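Local atomic coordinates of H subunit of photosynthetic reaction center complex (Rhodopseudomonas palustris, PDB entry 6Z5S), a protein that probably caps the cytoplasmic side of the photosynthetic reaction centre, anchored by one transmembrane helix, and probably helps shape the quinone-reducing side of the complex. Residues S77-L85 / D105-R115; A209-P219 / I235-A246. All coordinates share one frame; numbering follows the deposited sequence.

Contact 1. Residues S77-L85 / D105-R115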
loop_
_atom_site.group_PDB
_atom_site.type_symbol
_atom_site.label_atom_id
_atom_site.label_comp_id
_atom_site.label_asym_id
_atom_site.label_seq_id
_atom_site.Cartn_x
_atom_site.Cartn_y
_atom_site.Cartn_z
ATOM N N SER D 77 33.691 7.665 -9.501
ATOM C CA SER D 77 34.227 8.954 -9.913
ATOM C C SER D 77 33.344 10.122 -9.502
ATOM O O SER D 77 33.789 11.268 -9.596
ATOM C CB SER D 77 34.427 8.979 -11.425
ATOM O OG SER D 77 33.189 8.882 -12.102
ATOM N N ASN D 78 32.123 9.868 -9.051
ATOM C CA ASN D 78 31.215 10.923 -8.629
ATOM C C ASN D 78 31.369 11.281 -7.160
ATOM O O ASN D 78 30.682 12.190 -6.686
ATOM C CB ASN D 78 29.766 10.511 -8.896
ATOM C CG ASN D 78 29.469 10.353 -10.367
ATOM O OD1 ASN D 78 30.369 10.139 -11.171
ATOM N ND2 ASN D 78 28.202 10.461 -10.727
ATOM N N ASP D 79 32.263 10.607 -6.436
ATOM C CA ASP D 79 32.242 10.681 -4.981
ATOM C C ASP D 79 32.730 12.020 -4.453
ATOM O O ASP D 79 32.222 12.491 -3.430
ATOM C CB ASP D 79 33.086 9.561 -4.388
ATOM C CG ASP D 79 32.428 8.215 -4.511
ATOM O OD1 ASP D 79 31.298 8.152 -5.030
ATOM O OD2 ASP D 79 33.041 7.218 -4.087
ATOM N N ARG D 80 33.702 12.643 -5.122
ATOM C CA ARG D 80 34.422 13.787 -4.572
ATOM C C ARG D 80 34.901 13.452 -3.168
ATOM O O ARG D 80 34.409 14.030 -2.192
ATOM C CB ARG D 80 33.550 15.042 -4.541
ATOM C CG ARG D 80 33.209 15.607 -5.894
ATOM C CD ARG D 80 32.390 16.870 -5.748
ATOM N NE ARG D 80 33.189 18.000 -5.296
ATOM C CZ ARG D 80 32.820 18.843 -4.341
ATOM N NH1 ARG D 80 33.615 19.841 -4.003
ATOM N NH2 ARG D 80 31.665 18.682 -3.719
ATOM N N PRO D 81 35.839 12.529 -3.024
ATOM C CA PRO D 81 36.214 12.053 -1.689
ATOM C C PRO D 81 36.841 13.123 -0.817
ATOM O O PRO D 81 36.394 13.352 0.308
ATOM C CB PRO D 81 37.216 10.933 -1.987
ATOM C CG PRO D 81 37.011 10.596 -3.418
ATOM C CD PRO D 81 36.600 11.852 -4.080
ATOM N N ASN D 82 37.875 13.782 -1.318
ATOM C CA ASN D 82 38.603 14.790 -0.560
ATOM C C ASN D 82 38.058 16.167 -0.907
ATOM O O ASN D 82 38.074 16.568 -2.075
ATOM C CB ASN D 82 40.097 14.702 -0.849
ATOM C CG ASN D 82 40.383 14.456 -2.308
ATOM O OD1 ASN D 82 39.824 13.542 -2.911
ATOM N ND2 ASN D 82 41.259 15.265 -2.889
ATOM N N VAL D 83 37.573 16.881 0.104
ATOM C CA VAL D 83 36.998 18.203 -0.054
ATOM C C VAL D 83 37.569 19.113 1.027
ATOM O O VAL D 83 38.420 18.713 1.817
ATOM C CB VAL D 83 35.459 18.179 -0.003
ATOM C CG1 VAL D 83 34.905 17.425 -1.187
ATOM C CG2 VAL D 83 34.995 17.534 1.276
ATOM N N ALA D 84 37.083 20.354 1.053
ATOM C CA ALA D 84 37.616 21.382 1.946
ATOM C C ALA D 84 36.889 21.315 3.283
ATOM O O ALA D 84 36.023 22.130 3.602
ATOM C CB ALA D 84 37.485 22.757 1.307
ATOM N N LEU D 85 37.266 20.325 4.085
ATOM C CA LEU D 85 36.623 20.084 5.366
ATOM C C LEU D 85 37.663 19.643 6.379
ATOM O O LEU D 85 38.646 18.987 6.033
ATOM C CB LEU D 85 35.532 19.018 5.250
ATOM C CG LEU D 85 34.176 19.469 4.725
ATOM C CD1 LEU D 85 33.333 18.269 4.414
ATOM C CD2 LEU D 85 33.490 20.337 5.744
ATOM N N ASP D 105 33.378 25.694 -2.101
ATOM C CA ASP D 105 33.933 24.369 -1.864
ATOM C C ASP D 105 32.960 23.272 -2.257
ATOM O O ASP D 105 33.383 22.196 -2.693
ATOM C CB ASP D 105 34.315 24.217 -0.398
ATOM C CG ASP D 105 35.217 25.323 0.083
ATOM O OD1 ASP D 105 35.774 26.046 -0.766
ATOM O OD2 ASP D 105 35.360 25.477 1.312
ATOM N N GLY D 106 31.664 23.518 -2.114
ATOM C CA GLY D 106 30.694 22.471 -2.326
ATOM C C GLY D 106 30.729 21.456 -1.207
ATOM O O GLY D 106 31.011 20.278 -1.433
ATOM N N VAL D 107 30.459 21.908 0.016
ATOM C CA VAL D 107 30.450 21.048 1.187
ATOM C C VAL D 107 29.144 21.258 1.935
ATOM O O VAL D 107 28.490 22.295 1.812
ATOM C CB VAL D 107 31.650 21.309 2.118
ATOM C CG1 VAL D 107 32.943 21.066 1.383
ATOM C CG2 VAL D 107 31.601 22.714 2.657
ATOM N N GLY D 108 28.768 20.252 2.713
ATOM C CA GLY D 108 27.552 20.300 3.486
ATOM C C GLY D 108 26.321 20.306 2.613
ATOM O O GLY D 108 26.252 19.612 1.596
ATOM N N PRO D 109 25.314 21.092 2.999
ATOM C CA PRO D 109 24.151 21.278 2.121
ATOM C C PRO D 109 24.506 21.842 0.761
ATOM O O PRO D 109 23.664 21.803 -0.141
ATOM C CB PRO D 109 23.274 22.254 2.908
ATOM C CG PRO D 109 23.682 22.073 4.301
ATOM C CD PRO D 109 25.135 21.763 4.291
ATOM N N GLY D 110 25.714 22.361 0.581
ATOM C CA GLY D 110 26.165 22.861 -0.696
ATOM C C GLY D 110 26.990 21.893 -1.505
ATOM O O GLY D 110 27.618 22.309 -2.484
ATOM N N SER D 111 27.007 20.618 -1.142
ATOM C CA SER D 111 27.810 19.638 -1.849
ATOM C C SER D 111 27.159 19.246 -3.166
ATOM O O SER D 111 25.941 19.329 -3.332
ATOM C CB SER D 111 28.006 18.399 -0.988
ATOM O OG SER D 111 28.373 18.759 0.323
ATOM N N TYR D 112 27.990 18.816 -4.107
ATOM C CA TYR D 112 27.518 18.285 -5.372
ATOM C C TYR D 112 28.323 17.043 -5.706
ATOM O O TYR D 112 29.345 16.754 -5.086
ATOM C CB TYR D 112 27.623 19.315 -6.499
ATOM C CG TYR D 112 29.000 19.897 -6.679
ATOM C CD1 TYR D 112 29.400 21.007 -5.962
ATOM C CD2 TYR D 112 29.897 19.339 -7.570
ATOM C CE1 TYR D 112 30.651 21.540 -6.120
ATOM C CE2 TYR D 112 31.150 19.867 -7.735
ATOM C CZ TYR D 112 31.521 20.968 -7.008
ATOM O OH TYR D 112 32.773 21.505 -7.166
ATOM N N ALA D 113 27.840 16.294 -6.683
ATOM C CA ALA D 113 28.538 15.118 -7.167
ATOM C C ALA D 113 29.284 15.456 -8.447
ATOM O O ALA D 113 28.858 16.305 -9.229
ATOM C CB ALA D 113 27.566 13.967 -7.418
ATOM N N GLN D 114 30.411 14.782 -8.653
ATOM C CA GLN D 114 31.193 14.962 -9.870
ATOM C C GLN D 114 30.513 14.214 -11.014
ATOM O O GLN D 114 30.981 13.186 -11.504
ATOM C CB GLN D 114 32.623 14.491 -9.664
ATOM C CG GLN D 114 33.597 15.101 -10.640
ATOM C CD GLN D 114 33.742 16.587 -10.443
ATOM O OE1 GLN D 114 33.904 17.060 -9.323
ATOM N NE2 GLN D 114 33.671 17.335 -11.531
ATOM N N ARG D 115 29.373 14.751 -11.431
ATOM C CA ARG D 115 28.627 14.170 -12.530
ATOM C C ARG D 115 29.356 14.401 -13.848
ATOM O O ARG D 115 30.313 15.173 -13.940
ATOM C CB ARG D 115 27.226 14.765 -12.602
ATOM C CG ARG D 115 26.404 14.588 -11.353
ATOM C CD ARG D 115 24.963 14.957 -11.609
ATOM N NE ARG D 115 24.178 13.828 -12.070
ATOM C CZ ARG D 115 22.897 13.898 -12.396
ATOM N NH1 ARG D 115 22.250 15.048 -12.314
ATOM N NH2 ARG D 115 22.268 12.815 -12.806
#

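Contact 2. Residues A209-P219 / I235-A246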
loop_
_atom_site.group_PDB
_atom_site.type_symbol
_atom_site.label_atom_id
_atom_site.label_comp_id
_atom_site.label_asym_id
_atom_site.label_seq_id
_atom_site.Cartn_x
_atom_site.Cartn_y
_atom_site.Cartn_z
ATOM N N ALA D 209 17.037 31.593 -0.355
ATOM C CA ALA D 209 18.186 30.767 -0.007
ATOM C C ALA D 209 19.449 31.606 0.127
ATOM O O ALA D 209 20.153 31.522 1.135
ATOM C CB ALA D 209 18.377 29.667 -1.048
ATOM N N ILE D 210 19.749 32.419 -0.878
ATOM C CA ILE D 210 20.889 33.318 -0.842
ATOM C C ILE D 210 20.366 34.744 -0.867
ATOM O O ILE D 210 19.188 34.992 -1.117
ATOM C CB ILE D 210 21.860 33.072 -2.005
ATOM C CG1 ILE D 210 21.236 33.535 -3.317
ATOM C CG2 ILE D 210 22.209 31.603 -2.090
ATOM C CD1 ILE D 210 22.046 33.181 -4.528
ATOM N N ARG D 211 21.261 35.687 -0.608
ATOM C CA ARG D 211 20.886 37.088 -0.632
ATOM C C ARG D 211 21.184 37.686 -2.003
ATOM O O ARG D 211 21.660 37.009 -2.914
ATOM C CB ARG D 211 21.596 37.850 0.478
ATOM C CG ARG D 211 23.088 37.701 0.476
ATOM C CD ARG D 211 23.711 38.599 1.519
ATOM N NE ARG D 211 25.146 38.724 1.314
ATOM C CZ ARG D 211 26.048 37.965 1.921
ATOM N NH1 ARG D 211 27.337 38.142 1.675
ATOM N NH2 ARG D 211 25.658 37.030 2.775
ATOM N N GLY D 212 20.919 38.985 -2.138
ATOM C CA GLY D 212 20.860 39.589 -3.460
ATOM C C GLY D 212 22.180 39.576 -4.206
ATOM O O GLY D 212 22.214 39.328 -5.413
ATOM N N ASP D 213 23.281 39.855 -3.512
ATOM C CA ASP D 213 24.563 39.934 -4.202
ATOM C C ASP D 213 25.078 38.559 -4.594
ATOM O O ASP D 213 25.779 38.426 -5.603
ATOM C CB ASP D 213 25.591 40.639 -3.326
ATOM C CG ASP D 213 25.716 40.004 -1.964
ATOM O OD1 ASP D 213 24.690 39.903 -1.263
ATOM O OD2 ASP D 213 26.836 39.593 -1.599
ATOM N N GLN D 214 24.736 37.529 -3.818
ATOM C CA GLN D 214 25.266 36.193 -4.047
ATOM C C GLN D 214 24.921 35.645 -5.421
ATOM O O GLN D 214 25.543 34.668 -5.849
ATOM C CB GLN D 214 24.755 35.243 -2.971
ATOM C CG GLN D 214 25.138 35.665 -1.576
ATOM C CD GLN D 214 25.061 34.530 -0.588
ATOM O OE1 GLN D 214 24.080 34.388 0.134
ATOM N NE2 GLN D 214 26.100 33.712 -0.552
ATOM N N PHE D 215 23.964 36.248 -6.123
ATOM C CA PHE D 215 23.661 35.814 -7.478
ATOM C C PHE D 215 24.846 35.982 -8.408
ATOM O O PHE D 215 24.865 35.380 -9.486
ATOM C CB PHE D 215 22.458 36.578 -8.015
ATOM C CG PHE D 215 21.166 36.154 -7.411
ATOM C CD1 PHE D 215 20.468 35.086 -7.928
ATOM C CD2 PHE D 215 20.652 36.813 -6.314
ATOM C CE1 PHE D 215 19.281 34.688 -7.370
ATOM C CE2 PHE D 215 19.467 36.418 -5.750
ATOM C CZ PHE D 215 18.778 35.355 -6.279
ATOM N N ALA D 216 25.836 36.784 -8.025
ATOM C CA ALA D 216 27.038 36.877 -8.840
ATOM C C ALA D 216 27.845 35.588 -8.793
ATOM O O ALA D 216 28.518 35.245 -9.771
ATOM C CB ALA D 216 27.894 38.053 -8.380
ATOM N N GLY D 217 27.781 34.858 -7.685
ATOM C CA GLY D 217 28.595 33.678 -7.506
ATOM C C GLY D 217 27.994 32.374 -7.966
ATOM O O GLY D 217 28.656 31.339 -7.863
ATOM N N VAL D 218 26.763 32.384 -8.465
ATOM C CA VAL D 218 26.144 31.145 -8.944
ATOM C C VAL D 218 26.996 30.562 -10.063
ATOM O O VAL D 218 27.408 31.302 -10.976
ATOM C CB VAL D 218 24.711 31.416 -9.427
ATOM C CG1 VAL D 218 24.079 30.157 -9.972
ATOM C CG2 VAL D 218 23.879 31.980 -8.297
ATOM N N PRO D 219 27.307 29.266 -10.044
ATOM C CA PRO D 219 28.157 28.695 -11.095
ATOM C C PRO D 219 27.497 28.809 -12.460
ATOM O O PRO D 219 26.352 28.397 -12.651
ATOM C CB PRO D 219 28.317 27.233 -10.665
ATOM C CG PRO D 219 27.978 27.214 -9.228
ATOM C CD PRO D 219 26.941 28.263 -9.036
ATOM N N ILE D 235 24.835 24.216 -9.630
ATOM C CA ILE D 235 23.894 25.306 -9.398
ATOM C C ILE D 235 22.960 24.971 -8.242
ATOM O O ILE D 235 22.791 25.768 -7.307
ATOM C CB ILE D 235 23.117 25.618 -10.686
ATOM C CG1 ILE D 235 24.053 26.233 -11.720
ATOM C CG2 ILE D 235 21.971 26.555 -10.403
ATOM C CD1 ILE D 235 23.578 26.075 -13.132
ATOM N N CYS D 236 22.337 23.790 -8.285
ATOM C CA CYS D 236 21.464 23.414 -7.180
ATOM C C CYS D 236 22.225 23.343 -5.864
ATOM O O CYS D 236 21.659 23.629 -4.809
ATOM C CB CYS D 236 20.767 22.087 -7.468
ATOM S SG CYS D 236 20.019 21.966 -9.097
ATOM N N ALA D 237 23.514 23.012 -5.904
ATOM C CA ALA D 237 24.305 22.943 -4.686
ATOM C C ALA D 237 24.661 24.328 -4.176
ATOM O O ALA D 237 24.668 24.560 -2.964
ATOM C CB ALA D 237 25.567 22.128 -4.939
ATOM N N TYR D 238 24.969 25.256 -5.081
ATOM C CA TYR D 238 25.190 26.630 -4.661
ATOM C C TYR D 238 23.957 27.183 -3.975
ATOM O O TYR D 238 24.061 27.923 -2.993
ATOM C CB TYR D 238 25.565 27.497 -5.858
ATOM C CG TYR D 238 25.901 28.913 -5.482
ATOM C CD1 TYR D 238 27.194 29.269 -5.151
ATOM C CD2 TYR D 238 24.926 29.892 -5.450
ATOM C CE1 TYR D 238 27.504 30.555 -4.803
ATOM C CE2 TYR D 238 25.228 31.178 -5.098
ATOM C CZ TYR D 238 26.518 31.506 -4.778
ATOM O OH TYR D 238 26.825 32.796 -4.428
ATOM N N TYR D 239 22.777 26.833 -4.474
ATOM C CA TYR D 239 21.572 27.330 -3.823
ATOM C C TYR D 239 21.255 26.580 -2.538
ATOM O O TYR D 239 20.730 27.178 -1.596
ATOM C CB TYR D 239 20.394 27.268 -4.783
ATOM C CG TYR D 239 20.436 28.377 -5.793
ATOM C CD1 TYR D 239 19.971 29.639 -5.481
ATOM C CD2 TYR D 239 20.967 28.170 -7.049
ATOM C CE1 TYR D 239 20.018 30.656 -6.403
ATOM C CE2 TYR D 239 21.015 29.174 -7.973
ATOM C CZ TYR D 239 20.542 30.415 -7.646
ATOM O OH TYR D 239 20.599 31.413 -8.580
ATOM N N GLY D 240 21.564 25.287 -2.469
ATOM C CA GLY D 240 21.363 24.553 -1.237
ATOM C C GLY D 240 22.305 24.953 -0.126
ATOM O O GLY D 240 21.963 24.789 1.047
ATOM N N ALA D 241 23.490 25.454 -0.467
ATOM C CA ALA D 241 24.418 25.905 0.562
ATOM C C ALA D 241 23.813 27.010 1.409
ATOM O O ALA D 241 24.073 27.083 2.613
ATOM C CB ALA D 241 25.720 26.381 -0.073
ATOM N N GLY D 242 22.998 27.870 0.803
ATOM C CA GLY D 242 22.389 28.955 1.539
ATOM C C GLY D 242 21.427 28.510 2.613
ATOM O O GLY D 242 21.161 29.273 3.545
ATOM N N THR D 243 20.900 27.292 2.510
ATOM C CA THR D 243 19.978 26.800 3.525
ATOM C C THR D 243 20.644 26.651 4.880
ATOM O O THR D 243 19.948 26.547 5.893
ATOM C CB THR D 243 19.380 25.461 3.096
ATOM O OG1 THR D 243 20.358 24.428 3.257
ATOM C CG2 THR D 243 18.940 25.511 1.646
ATOM N N LEU D 244 21.969 26.645 4.930
ATOM C CA LEU D 244 22.658 26.474 6.197
ATOM C C LEU D 244 23.704 27.554 6.420
ATOM O O LEU D 244 23.984 27.919 7.563
ATOM C CB LEU D 244 23.313 25.098 6.257
ATOM C CG LEU D 244 23.658 24.586 7.649
ATOM C CD1 LEU D 244 22.400 24.187 8.378
ATOM C CD2 LEU D 244 24.614 23.425 7.560
ATOM N N TYR D 245 24.291 28.068 5.344
ATOM C CA TYR D 245 25.440 28.945 5.462
ATOM C C TYR D 245 25.171 30.388 5.074
ATOM O O TYR D 245 26.007 31.249 5.369
ATOM C CB TYR D 245 26.598 28.413 4.614
ATOM C CG TYR D 245 27.100 27.072 5.059
ATOM C CD1 TYR D 245 27.667 26.908 6.306
ATOM C CD2 TYR D 245 27.014 25.969 4.232
ATOM C CE1 TYR D 245 28.130 25.687 6.717
ATOM C CE2 TYR D 245 27.476 24.744 4.637
ATOM C CZ TYR D 245 28.034 24.612 5.879
ATOM O OH TYR D 245 28.496 23.390 6.287
ATOM N N ALA D 246 24.048 30.692 4.427
ATOM C CA ALA D 246 23.796 32.088 4.071
ATOM C C ALA D 246 23.231 32.863 5.255
ATOM O O ALA D 246 23.926 33.697 5.846
ATOM C CB ALA D 246 22.848 32.169 2.872
#

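Contact 1. Residues S77-L85 / D105-R115
Asn78 opens the contact with its backbone: its carbonyl O receives the N-H of Gln114 at 3.3 Å. Its side-chain amide turns to another subunit, whose backbone accepts a hydrogen bond from ND2. Two residues on, Arg80 makes the largest single contribution. Its chain bends about CG-CD (chi3 74°), and the guanidinium lies flat on the ring of Tyr112, CZ 3.9 Å from the ring centroid with the planes 6° apart, a stacked cation-pi pair. Within the guanidinium plane, NH1 donates to Asp105 O (2.7 Å) and NH2 donates to a lone pair of Gly106 O (2.9 Å), the latter nearly straight at 169°. Val83 meets the guanidinium on the face away from Tyr112 and also touches Val107 CG1. Ala84 sets its CB beside OD2 of Asp105, and Leu85 CG packs on Val107 CG1 at 3.9 Å. Without the guanidinium, as with an alanine here, the carbonyls of Asp105 and Gly106 would probably lose these donors, and the ring of Tyr112 its stacking partner. Between these two segments the cation thus meets carbonyl oxygens and an aromatic face, tying together two largely irregular segments.

Contact 2. Residues A209-P219 / I235-A246
Tyr238 reaches from helix 229-245 into the bend of residues 209-219, where its OH donates to Gln214 O at 2.7 Å. That carbonyl also accepts the N-H of Gly217, so two donors grip it at the 3-10 turn 214-216. With CG anti to the backbone N (chi1 -176°), the ring extends from the helix toward residues 217-219. Val218 CA sits over its face in a CH-pi contact, 3.9 Å from the centroid, while Pro219 CD packs against Tyr238 CB at 3.5 Å. At the ring's edge comes the Ile210 CD1 methyl, which also meets Tyr239 CE1 and lies over the centre of the Phe215 ring. Val218 completes this dense, largely apolar part, crossing Tyr239 at about a right angle, with CG2 3.7 Å from Tyr239 CZ. The Tyr239 hydroxyl itself is engaged by Leu190 O of strand 188-192.

Toward the end of the helix the packing thins to small residues. Ala209 O lies 3.4 Å from Gly242 CA in a CA-H...O contact; the absence of a side chain lets the carbonyl come this close. Ala246 CB touches the same oxygen and approaches Gln214 OE1 at 3.7 Å. On this more exposed side Gln214 also steadies the loop, OE1 accepting the N-H of Arg211, and Arg211 NE forms a salt bridge with Asp213 OD1. The contact thus lays the loop that follows strand 205-206 along the C-terminal helix: Val218, Ile235 and Tyr239 face strand 188-192, an outermost strand, within this chain, of the four-stranded antiparallel sheet, and Phe103 of helix 102-105 meets Ile210 and Gln214 and packs edge-to-face with Tyr238.

In the fold
Contacts 1 and 2 follow one another along the chain, their centres 16 Å apart, and share helix 229-245 as common ground: Gly110 and Ser111 of the first rest on Ala237, and Pro109 lies against Thr243 and Leu244. Both are partly buried, by different neighbours. Contact 1 joins two loops in the H-chain N-terminal region and is flanked by two other proteins of the complex, which supply salt bridges and hydrogen bonds to Asp79 and Arg115; its own chemistry centres on one cation held by backbone carbonyls and a tyrosine, with a small apolar patch beside it. Contact 2 packs a loop and helix against the sheet, and aromatic and aliphatic groups dominate, with one hydrogen bond crossing between its segments.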